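Local coordinates for transcriptional regulator (Saccharomonospora viridis, PDB 4KWA), which is, in this C-terminal part of a longer protein, a probable TetR-family transcriptional repressor with a predicted helix-turn-helix, and binds a choline ion in its ligand-binding domain, at residues 96-106 / 159-167; 64-72 / 81-89. All coordinates share one frame; numbering follows the deposited sequence.

Contact 1. Residues 96-106 / 159-167. With CHT (choline ion), chain E.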
loop_
_atom_site.group_PDB
_atom_site.type_symbol
_atom_site.label_atom_id
_atom_site.label_comp_id
_atom_site.label_asym_id
_atom_site.label_seq_id
_atom_site.Cartn_x
_atom_site.Cartn_y
_atom_site.Cartn_z
ATOM N N ARG A 96 -3.424 0.500 14.330
ATOM C CA ARG A 96 -3.378 -0.731 13.476
ATOM C C ARG A 96 -4.648 -0.839 12.645
ATOM O O ARG A 96 -4.597 -1.077 11.411
ATOM C CB ARG A 96 -3.221 -1.975 14.339
ATOM C CG ARG A 96 -3.220 -3.287 13.570
ATOM C CD ARG A 96 -1.988 -3.385 12.720
ATOM N NE ARG A 96 -1.763 -4.750 12.196
ATOM C CZ ARG A 96 -0.751 -5.561 12.490
ATOM N NH1 ARG A 96 -0.679 -6.743 11.873
ATOM N NH2 ARG A 96 0.248 -5.222 13.319
ATOM N N ASP A 97 -5.803 -0.555 13.267
ATOM C CA ASP A 97 -7.084 -0.569 12.526
ATOM C C ASP A 97 -7.122 0.472 11.442
ATOM O O ASP A 97 -7.657 0.245 10.335
ATOM C CB ASP A 97 -8.241 -0.360 13.496
ATOM C CG ASP A 97 -8.529 -1.582 14.362
ATOM O OD1 ASP A 97 -8.020 -2.658 14.108
ATOM O OD2 ASP A 97 -9.231 -1.421 15.363
ATOM N N GLU A 98 -6.638 1.683 11.742
ATOM C CA GLU A 98 -6.609 2.701 10.721
ATOM C C GLU A 98 -5.812 2.231 9.528
ATOM O O GLU A 98 -6.281 2.338 8.390
ATOM C CB GLU A 98 -6.107 4.024 11.299
ATOM C CG GLU A 98 -7.090 4.629 12.293
ATOM C CD GLU A 98 -6.594 5.954 12.865
ATOM O OE1 GLU A 98 -5.457 6.334 12.587
ATOM O OE2 GLU A 98 -7.339 6.650 13.547
ATOM N N TRP A 99 -4.635 1.607 9.779
ATOM C CA TRP A 99 -3.892 1.072 8.686
ATOM C C TRP A 99 -4.697 0.086 7.893
ATOM O O TRP A 99 -4.648 0.105 6.673
ATOM C CB TRP A 99 -2.563 0.451 9.168
ATOM C CG TRP A 99 -1.429 1.445 9.305
ATOM C CD1 TRP A 99 -1.187 2.266 10.326
ATOM C CD2 TRP A 99 -0.471 1.791 8.276
ATOM N NE1 TRP A 99 -0.099 3.093 10.055
ATOM C CE2 TRP A 99 0.365 2.810 8.797
ATOM C CE3 TRP A 99 -0.242 1.354 6.982
ATOM C CZ2 TRP A 99 1.461 3.372 8.067
ATOM C CZ3 TRP A 99 0.869 1.900 6.251
ATOM C CH2 TRP A 99 1.710 2.900 6.808
ATOM N N SER A 100 -5.387 -0.804 8.599
ATOM C CA SER A 100 -6.212 -1.829 7.956
ATOM C C SER A 100 -7.206 -1.206 6.989
ATOM O O SER A 100 -7.457 -1.750 5.917
ATOM C CB SER A 100 -6.967 -2.690 8.985
ATOM O OG SER A 100 -6.106 -3.459 9.820
ATOM N N VAL A 101 -7.801 -0.085 7.386
ATOM C CA VAL A 101 -8.752 0.599 6.575
ATOM C C VAL A 101 -8.072 1.335 5.410
ATOM O O VAL A 101 -8.609 1.289 4.281
ATOM C CB VAL A 101 -9.558 1.576 7.401
ATOM C CG1 VAL A 101 -10.436 2.424 6.477
ATOM C CG2 VAL A 101 -10.366 0.769 8.410
ATOM N N TRP A 102 -6.956 2.025 5.684
ATOM C CA TRP A 102 -6.234 2.726 4.596
ATOM C C TRP A 102 -5.795 1.802 3.489
ATOM O O TRP A 102 -5.980 2.185 2.305
ATOM C CB TRP A 102 -5.145 3.726 5.013
ATOM C CG TRP A 102 -5.700 4.857 5.854
ATOM C CD1 TRP A 102 -5.428 5.075 7.164
ATOM C CD2 TRP A 102 -6.653 5.878 5.452
ATOM N NE1 TRP A 102 -6.129 6.183 7.620
ATOM C CE2 TRP A 102 -6.915 6.664 6.598
ATOM C CE3 TRP A 102 -7.374 6.156 4.250
ATOM C CZ2 TRP A 102 -7.768 7.766 6.569
ATOM C CZ3 TRP A 102 -8.219 7.265 4.208
ATOM C CH2 TRP A 102 -8.427 8.049 5.379
ATOM N N LEU A 103 -5.305 0.618 3.822
ATOM C CA LEU A 103 -4.975 -0.370 2.782
ATOM C C LEU A 103 -6.231 -0.631 1.901
ATOM O O LEU A 103 -6.142 -0.816 0.659
ATOM C CB LEU A 103 -4.492 -1.714 3.344
ATOM C CG LEU A 103 -2.984 -1.938 3.520
ATOM C CD1 LEU A 103 -2.347 -0.952 4.453
ATOM C CD2 LEU A 103 -2.605 -3.327 3.951
ATOM N N GLN A 104 -7.401 -0.704 2.509
ATOM C CA GLN A 104 -8.623 -0.959 1.703
ATOM C C GLN A 104 -9.009 0.270 0.835
ATOM O O GLN A 104 -9.583 0.169 -0.258
ATOM C CB GLN A 104 -9.752 -1.406 2.624
ATOM C CG GLN A 104 -9.447 -2.640 3.422
ATOM C CD GLN A 104 -10.597 -2.921 4.390
ATOM O OE1 GLN A 104 -11.742 -3.164 3.975
ATOM N NE2 GLN A 104 -10.272 -2.962 5.611
ATOM N N VAL A 105 -8.721 1.427 1.407
ATOM C CA VAL A 105 -9.007 2.647 0.722
ATOM C C VAL A 105 -8.162 2.838 -0.492
ATOM O O VAL A 105 -8.651 3.316 -1.550
ATOM C CB VAL A 105 -8.906 3.836 1.679
ATOM C CG1 VAL A 105 -8.932 5.208 0.964
ATOM C CG2 VAL A 105 -10.140 3.775 2.549
ATOM N N TRP A 106 -6.918 2.361 -0.425
ATOM C CA TRP A 106 -6.093 2.491 -1.633
ATOM C C TRP A 106 -6.761 1.799 -2.816
ATOM O O TRP A 106 -6.792 2.306 -3.945
ATOM C CB TRP A 106 -4.670 1.947 -1.345
ATOM C CG TRP A 106 -3.968 2.618 -0.342
ATOM C CD1 TRP A 106 -4.060 3.943 0.021
ATOM C CD2 TRP A 106 -2.887 2.081 0.394
ATOM N NE1 TRP A 106 -3.171 4.212 0.984
ATOM C CE2 TRP A 106 -2.382 3.108 1.189
ATOM C CE3 TRP A 106 -2.272 0.793 0.445
ATOM C CZ2 TRP A 106 -1.331 2.913 2.076
ATOM C CZ3 TRP A 106 -1.223 0.595 1.342
ATOM C CH2 TRP A 106 -0.766 1.656 2.144
ATOM N N ILE A 159 7.110 5.375 4.489
ATOM C CA ILE A 159 6.209 5.018 5.544
ATOM C C ILE A 159 5.168 4.046 5.102
ATOM O O ILE A 159 4.906 3.052 5.796
ATOM C CB ILE A 159 5.557 6.255 6.179
ATOM C CG1 ILE A 159 6.588 7.054 6.985
ATOM C CG2 ILE A 159 4.291 5.819 6.951
ATOM C CD1 ILE A 159 6.149 8.439 7.370
ATOM N N ASP A 160 4.460 4.354 4.021
ATOM C CA ASP A 160 3.400 3.429 3.486
ATOM C C ASP A 160 3.942 2.010 3.125
ATOM O O ASP A 160 3.371 0.994 3.464
ATOM C CB ASP A 160 2.745 4.072 2.279
ATOM C CG ASP A 160 1.837 5.191 2.638
ATOM O OD1 ASP A 160 1.430 5.286 3.784
ATOM O OD2 ASP A 160 1.498 5.922 1.773
ATOM N N GLY A 161 5.095 1.958 2.488
ATOM C CA GLY A 161 5.735 0.729 2.171
ATOM C C GLY A 161 6.120 -0.153 3.357
ATOM O O GLY A 161 5.983 -1.383 3.338
ATOM N N LEU A 162 6.667 0.471 4.360
ATOM C CA LEU A 162 7.042 -0.207 5.586
ATOM C C LEU A 162 5.813 -0.667 6.252
ATOM O O LEU A 162 5.798 -1.832 6.744
ATOM C CB LEU A 162 7.892 0.729 6.490
ATOM C CG LEU A 162 9.305 1.043 5.921
ATOM C CD1 LEU A 162 9.829 2.160 6.807
ATOM C CD2 LEU A 162 10.177 -0.214 6.037
ATOM N N GLY A 163 4.721 0.097 6.210
ATOM C CA GLY A 163 3.520 -0.371 6.906
ATOM C C GLY A 163 2.905 -1.603 6.363
ATOM O O GLY A 163 2.432 -2.471 7.071
ATOM N N ILE A 164 2.989 -1.695 5.032
ATOM C CA ILE A 164 2.575 -2.853 4.323
ATOM C C ILE A 164 3.377 -4.052 4.774
ATOM O O ILE A 164 2.782 -5.106 5.024
ATOM C CB ILE A 164 2.661 -2.635 2.777
ATOM C CG1 ILE A 164 1.787 -1.512 2.325
ATOM C CG2 ILE A 164 2.280 -3.944 2.023
ATOM C CD1 ILE A 164 2.148 -0.963 0.943
ATOM N N GLN A 165 4.702 -3.926 4.827
ATOM C CA GLN A 165 5.564 -4.992 5.236
ATOM C C GLN A 165 5.121 -5.440 6.685
ATOM O O GLN A 165 5.012 -6.662 6.962
ATOM C CB GLN A 165 7.028 -4.556 5.110
ATOM C CG GLN A 165 7.441 -4.219 3.691
ATOM C CD GLN A 165 8.871 -3.714 3.607
ATOM O OE1 GLN A 165 9.625 -3.835 4.575
ATOM N NE2 GLN A 165 9.278 -3.206 2.419
ATOM N N VAL A 166 4.784 -4.491 7.563
ATOM C CA VAL A 166 4.289 -4.904 8.874
ATOM C C VAL A 166 2.971 -5.650 8.824
ATOM O O VAL A 166 2.849 -6.790 9.335
ATOM C CB VAL A 166 4.215 -3.700 9.856
ATOM C CG1 VAL A 166 3.637 -4.122 11.219
ATOM C CG2 VAL A 166 5.601 -3.004 9.926
ATOM N N LEU A 167 1.976 -5.050 8.190
ATOM C CA LEU A 167 0.644 -5.686 8.085
ATOM C C LEU A 167 0.527 -7.044 7.373
ATOM O O LEU A 167 -0.244 -7.934 7.849
ATOM C CB LEU A 167 -0.417 -4.745 7.608
ATOM C CG LEU A 167 -1.076 -3.879 8.705
ATOM C CD1 LEU A 167 -0.191 -2.773 9.229
ATOM C CD2 LEU A 167 -2.351 -3.232 8.165
HETATM C C4 CHT E . -2.162 8.343 5.324
HETATM C C5 CHT E . -2.092 7.669 6.696
HETATM C C6 CHT E . -1.512 5.445 5.772
HETATM C C7 CHT E . -1.615 5.812 8.125
HETATM C C8 CHT E . 0.181 6.810 6.746
HETATM O O6 CHT E . -3.342 9.161 5.337
HETATM N N1 CHT E . -1.252 6.443 6.821
HETATM O O HOH W 1 -2.437 -7.584 9.678
#
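Trp99 lays the six-membered part of its indole against the backbone of helix 148-168, where Gly163, having no side chain, lets the ring come up to the main chain, with CZ3 3.6 Å from Gly163 CA. The outer corner of the ring reaches further along, CH2 standing 3.4 Å from Ile159 O, while Ile159 CG2 and Asp160 CA lie at the ring edge. One face of the indole carries choline, whose methyl C7 is 3.7 Å from Trp99 CE2. NE1 probably donates to Gln88 O, which would help to fix the rotation of the ring.

Leu167 is the knob in a hole formed by Arg96, Trp99, Ser100 and Leu103; its CD2 meets Trp99 CB at 3.8 Å. CD1 of the same leucine lies over a face of the Arg96 guanidinium. With CG anti to the backbone N (chi1 178°) and a bend at chi2, Arg96 runs past Leu167 in the opposite direction, and a water in the guanidinium plane links its NH1 to Leu167 O.

At the far end Trp106 packs CZ3 on Ile164 CD1 at 3.7 Å, and Ile164 also touches Trp106 of the second subunit. Trp106 CZ2 approaches the Asp160 carboxylate, the two planes 60° apart. Asp160 OD1 is 3.6 Å from choline C6, so the carboxylate probably offsets the cation's charge. Trp102 adds a ring face to choline C5. Tryptophan faces together with a carboxylate are well known from quaternary-ammonium sites, here in the ligand-binding domain of a TetR-type regulator.

Contact 2. Residues 64-72 / 81-89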
loop_
_atom_site.group_PDB
_atom_site.type_symbol
_atom_site.label_atom_id
_atom_site.label_comp_id
_atom_site.label_asym_id
_atom_site.label_seq_id
_atom_site.Cartn_x
_atom_site.Cartn_y
_atom_site.Cartn_z
ATOM N N PHE A 64 -6.404 13.764 12.835
ATOM C CA PHE A 64 -5.819 15.052 12.809
ATOM C C PHE A 64 -5.912 15.747 14.195
ATOM O O PHE A 64 -4.952 16.332 14.689
ATOM C CB PHE A 64 -6.480 15.857 11.722
ATOM C CG PHE A 64 -5.960 17.259 11.659
ATOM C CD1 PHE A 64 -4.746 17.526 11.051
ATOM C CD2 PHE A 64 -6.704 18.301 12.206
ATOM C CE1 PHE A 64 -4.245 18.835 11.020
ATOM C CE2 PHE A 64 -6.229 19.591 12.142
ATOM C CZ PHE A 64 -5.002 19.843 11.550
ATOM N N ASP A 65 -7.026 15.537 14.915
ATOM C CA ASP A 65 -7.118 16.064 16.248
ATOM C C ASP A 65 -5.988 15.435 17.144
ATOM O O ASP A 65 -5.341 16.110 17.973
ATOM C CB ASP A 65 -8.487 15.751 16.818
ATOM C CG ASP A 65 -9.552 16.647 16.295
ATOM O OD1 ASP A 65 -9.225 17.705 15.688
ATOM O OD2 ASP A 65 -10.727 16.326 16.594
ATOM N N ARG A 66 -5.762 14.137 16.970
ATOM C CA ARG A 66 -4.765 13.389 17.727
ATOM C C ARG A 66 -3.370 14.037 17.445
ATOM O O ARG A 66 -2.545 14.282 18.342
ATOM C CB ARG A 66 -4.789 11.897 17.225
ATOM C CG ARG A 66 -3.753 10.931 17.766
ATOM C CD ARG A 66 -3.751 9.618 16.953
ATOM N NE ARG A 66 -5.097 9.071 16.830
ATOM C CZ ARG A 66 -5.557 8.392 15.776
ATOM N NH1 ARG A 66 -4.778 8.138 14.731
ATOM N NH2 ARG A 66 -6.804 7.959 15.774
ATOM N N GLN A 67 -3.139 14.326 16.174
ATOM C CA GLN A 67 -1.869 14.869 15.753
ATOM C C GLN A 67 -1.671 16.220 16.432
ATOM O O GLN A 67 -0.598 16.541 17.011
ATOM C CB GLN A 67 -1.878 15.010 14.240
ATOM C CG GLN A 67 -0.629 15.560 13.670
ATOM C CD GLN A 67 -0.756 15.861 12.239
ATOM O OE1 GLN A 67 -0.646 14.983 11.387
ATOM N NE2 GLN A 67 -0.847 17.138 11.946
ATOM N N VAL A 68 -2.688 17.077 16.297
ATOM C CA VAL A 68 -2.585 18.414 16.957
ATOM C C VAL A 68 -2.245 18.339 18.435
ATOM O O VAL A 68 -1.440 19.115 18.910
ATOM C CB VAL A 68 -3.883 19.221 16.716
ATOM C CG1 VAL A 68 -3.992 20.455 17.583
ATOM C CG2 VAL A 68 -3.911 19.551 15.225
ATOM N N ALA A 69 -2.844 17.358 19.148
ATOM C CA ALA A 69 -2.695 17.125 20.588
ATOM C C ALA A 69 -1.282 16.668 20.927
ATOM O O ALA A 69 -0.648 17.195 21.823
ATOM C CB ALA A 69 -3.681 16.065 21.079
ATOM N N GLU A 70 -0.762 15.769 20.105
ATOM C CA GLU A 70 0.539 15.216 20.311
ATOM C C GLU A 70 1.628 16.290 20.068
ATOM O O GLU A 70 2.525 16.417 20.873
ATOM C CB GLU A 70 0.754 13.994 19.405
ATOM C CG GLU A 70 2.141 13.348 19.489
ATOM C CD GLU A 70 2.456 12.641 20.815
ATOM O OE1 GLU A 70 1.593 12.590 21.720
ATOM O OE2 GLU A 70 3.582 12.095 20.928
ATOM N N LEU A 71 1.460 17.150 19.078
ATOM C CA LEU A 71 2.550 18.081 18.718
ATOM C C LEU A 71 2.498 19.484 19.305
ATOM O O LEU A 71 3.464 20.221 19.098
ATOM C CB LEU A 71 2.532 18.337 17.226
ATOM C CG LEU A 71 3.183 17.293 16.304
ATOM C CD1 LEU A 71 2.773 15.886 16.636
ATOM C CD2 LEU A 71 2.867 17.627 14.856
ATOM N N HIS A 72 1.402 19.881 19.954
ATOM C CA HIS A 72 1.324 21.365 20.255
ATOM C C HIS A 72 2.350 21.893 21.243
ATOM O O HIS A 72 2.690 23.089 21.228
ATOM C CB HIS A 72 -0.067 21.845 20.612
ATOM C CG HIS A 72 -0.434 21.662 22.041
ATOM N ND1 HIS A 72 -0.661 20.420 22.598
ATOM C CD2 HIS A 72 -0.706 22.574 23.005
ATOM C CE1 HIS A 72 -1.014 20.577 23.866
ATOM N NE2 HIS A 72 -1.047 21.873 24.137
ATOM N N LEU A 81 9.173 15.991 13.940
ATOM C CA LEU A 81 9.244 14.965 12.852
ATOM C C LEU A 81 9.240 13.549 13.468
ATOM O O LEU A 81 8.489 12.667 13.027
ATOM C CB LEU A 81 10.436 15.242 11.972
ATOM C CG LEU A 81 10.418 14.469 10.677
ATOM C CD1 LEU A 81 9.214 14.828 9.817
ATOM C CD2 LEU A 81 11.730 14.656 9.903
ATOM N N VAL A 82 10.008 13.339 14.518
ATOM C CA VAL A 82 10.028 12.037 15.225
ATOM C C VAL A 82 8.647 11.677 15.769
ATOM O O VAL A 82 8.216 10.549 15.587
ATOM C CB VAL A 82 11.094 11.976 16.357
ATOM C CG1 VAL A 82 10.938 10.708 17.208
ATOM C CG2 VAL A 82 12.509 12.038 15.767
ATOM N N ARG A 83 7.933 12.625 16.354
ATOM C CA ARG A 83 6.588 12.344 16.844
ATOM C C ARG A 83 5.597 12.077 15.730
ATOM O O ARG A 83 4.829 11.177 15.786
ATOM C CB ARG A 83 6.068 13.488 17.658
ATOM C CG ARG A 83 6.442 13.400 19.089
ATOM C CD ARG A 83 6.322 14.749 19.733
ATOM N NE ARG A 83 7.052 14.752 20.970
ATOM C CZ ARG A 83 6.551 14.381 22.122
ATOM N NH1 ARG A 83 7.325 14.415 23.170
ATOM N NH2 ARG A 83 5.291 14.003 22.221
ATOM N N LEU A 84 5.646 12.902 14.722
ATOM C CA LEU A 84 4.827 12.735 13.536
ATOM C C LEU A 84 4.946 11.361 12.945
ATOM O O LEU A 84 3.952 10.821 12.540
ATOM C CB LEU A 84 5.154 13.748 12.434
ATOM C CG LEU A 84 4.503 15.088 12.581
ATOM C CD1 LEU A 84 5.091 16.086 11.576
ATOM C CD2 LEU A 84 2.963 14.936 12.426
ATOM N N VAL A 85 6.161 10.849 12.841
ATOM C CA VAL A 85 6.425 9.542 12.267
ATOM C C VAL A 85 5.932 8.484 13.216
ATOM O O VAL A 85 5.257 7.540 12.769
ATOM C CB VAL A 85 7.920 9.427 11.855
ATOM C CG1 VAL A 85 8.269 8.005 11.511
ATOM C CG2 VAL A 85 8.226 10.368 10.678
ATOM N N GLU A 86 6.100 8.700 14.537
ATOM C CA GLU A 86 5.610 7.776 15.546
ATOM C C GLU A 86 4.051 7.552 15.442
ATOM O O GLU A 86 3.512 6.437 15.665
ATOM C CB GLU A 86 6.007 8.265 16.962
ATOM C CG GLU A 86 5.459 7.383 18.090
ATOM C CD GLU A 86 6.196 6.046 18.220
ATOM O OE1 GLU A 86 7.383 5.935 17.796
ATOM O OE2 GLU A 86 5.613 5.088 18.805
ATOM N N LEU A 87 3.336 8.659 15.289
ATOM C CA LEU A 87 1.873 8.650 15.072
ATOM C C LEU A 87 1.422 7.842 13.837
ATOM O O LEU A 87 0.268 7.498 13.718
ATOM C CB LEU A 87 1.386 10.055 14.827
ATOM C CG LEU A 87 1.329 10.946 16.010
ATOM C CD1 LEU A 87 0.938 12.304 15.461
ATOM C CD2 LEU A 87 0.298 10.372 16.960
ATOM N N GLN A 88 2.336 7.564 12.897
ATOM C CA GLN A 88 2.038 6.780 11.755
ATOM C C GLN A 88 2.294 5.334 11.928
ATOM O O GLN A 88 2.022 4.599 10.986
ATOM C CB GLN A 88 2.821 7.225 10.502
ATOM C CG GLN A 88 2.761 8.713 10.205
ATOM C CD GLN A 88 1.424 9.430 10.524
ATOM O OE1 GLN A 88 1.415 10.483 11.239
ATOM N NE2 GLN A 88 0.320 8.942 9.976
ATOM N N LEU A 89 2.850 4.886 13.057
ATOM C CA LEU A 89 3.099 3.463 13.195
ATOM C C LEU A 89 1.833 2.691 13.412
ATOM O O LEU A 89 0.967 3.159 14.097
ATOM C CB LEU A 89 4.056 3.235 14.364
ATOM C CG LEU A 89 5.361 3.978 14.191
ATOM C CD1 LEU A 89 6.231 3.699 15.404
ATOM C CD2 LEU A 89 6.069 3.672 12.909
HETATM O O HOH W 2 -2.111 8.831 13.829
#
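Leu87 reaches from the type I turn Glu86-Leu89 toward helix 48-71, its CB leading to CG and then to two methyls that part along that helix. CD1 lies 3.8 Å from Gln67 CA and also meets Gln67 CG, with Leu71 CD1 at 4.2 Å. CD2 rests on the aliphatic part of Arg66, 4.1 Å from its CD. With CG anti to the carbonyl carbon (chi1 -74°) and chi2 extended (175°), CD1 is carried to Gln67 and CD2 to Arg66.

Beside it, Leu71 CD2 packs on Leu84 CD2 at 3.6 Å, the two side chains crossing at about a right angle, and Gln67 lays its amide end against the same Leu84 methyl. At the border Glu70 OE2 and Arg83 NH2 form a salt bridge of 2.9 Å, whose hydrogen bond is weak and bent.

A water bridges Arg66 NH1 and Leu87 O, in plane with the guanidinium, while Arg66 NH2 has Glu98 as its salt-bridge partner. The two helix segments run roughly antiparallel, at 148°, joining the long helix that leaves the DNA-binding region to the first helix of the ligand-binding domain. Leu84 also touches Thr129 and Thr133 of helix 113-139, and Val85 packs on Leu182 of helix 175-190.

How the contacts relate
Contact 2 precedes contact 1 in the chain, and their centres lie about 17 Å apart; helix 94-109 is the next helix after helix 77-86. Two polar pairs tie the contacts together: the salt bridge from Glu98 OE2 to Arg66 NH2, 2.6 Å long, and the probable hydrogen bond from Trp99 NE1 to Gln88 O, at 2.8 Å. Ile159 CG2 adds packing on Gln88 CB at 4.1 Å. Choline unites the two: contact 1 supplies Trp99 and Asp160 to its pocket, contact 2 supplies Gln88. Residues 64-72 lie at the end of the long helix 48-71, which starts just after the predicted DNA-binding motif, a route consistent with ligand signalling between the domains of a TetR-family regulator.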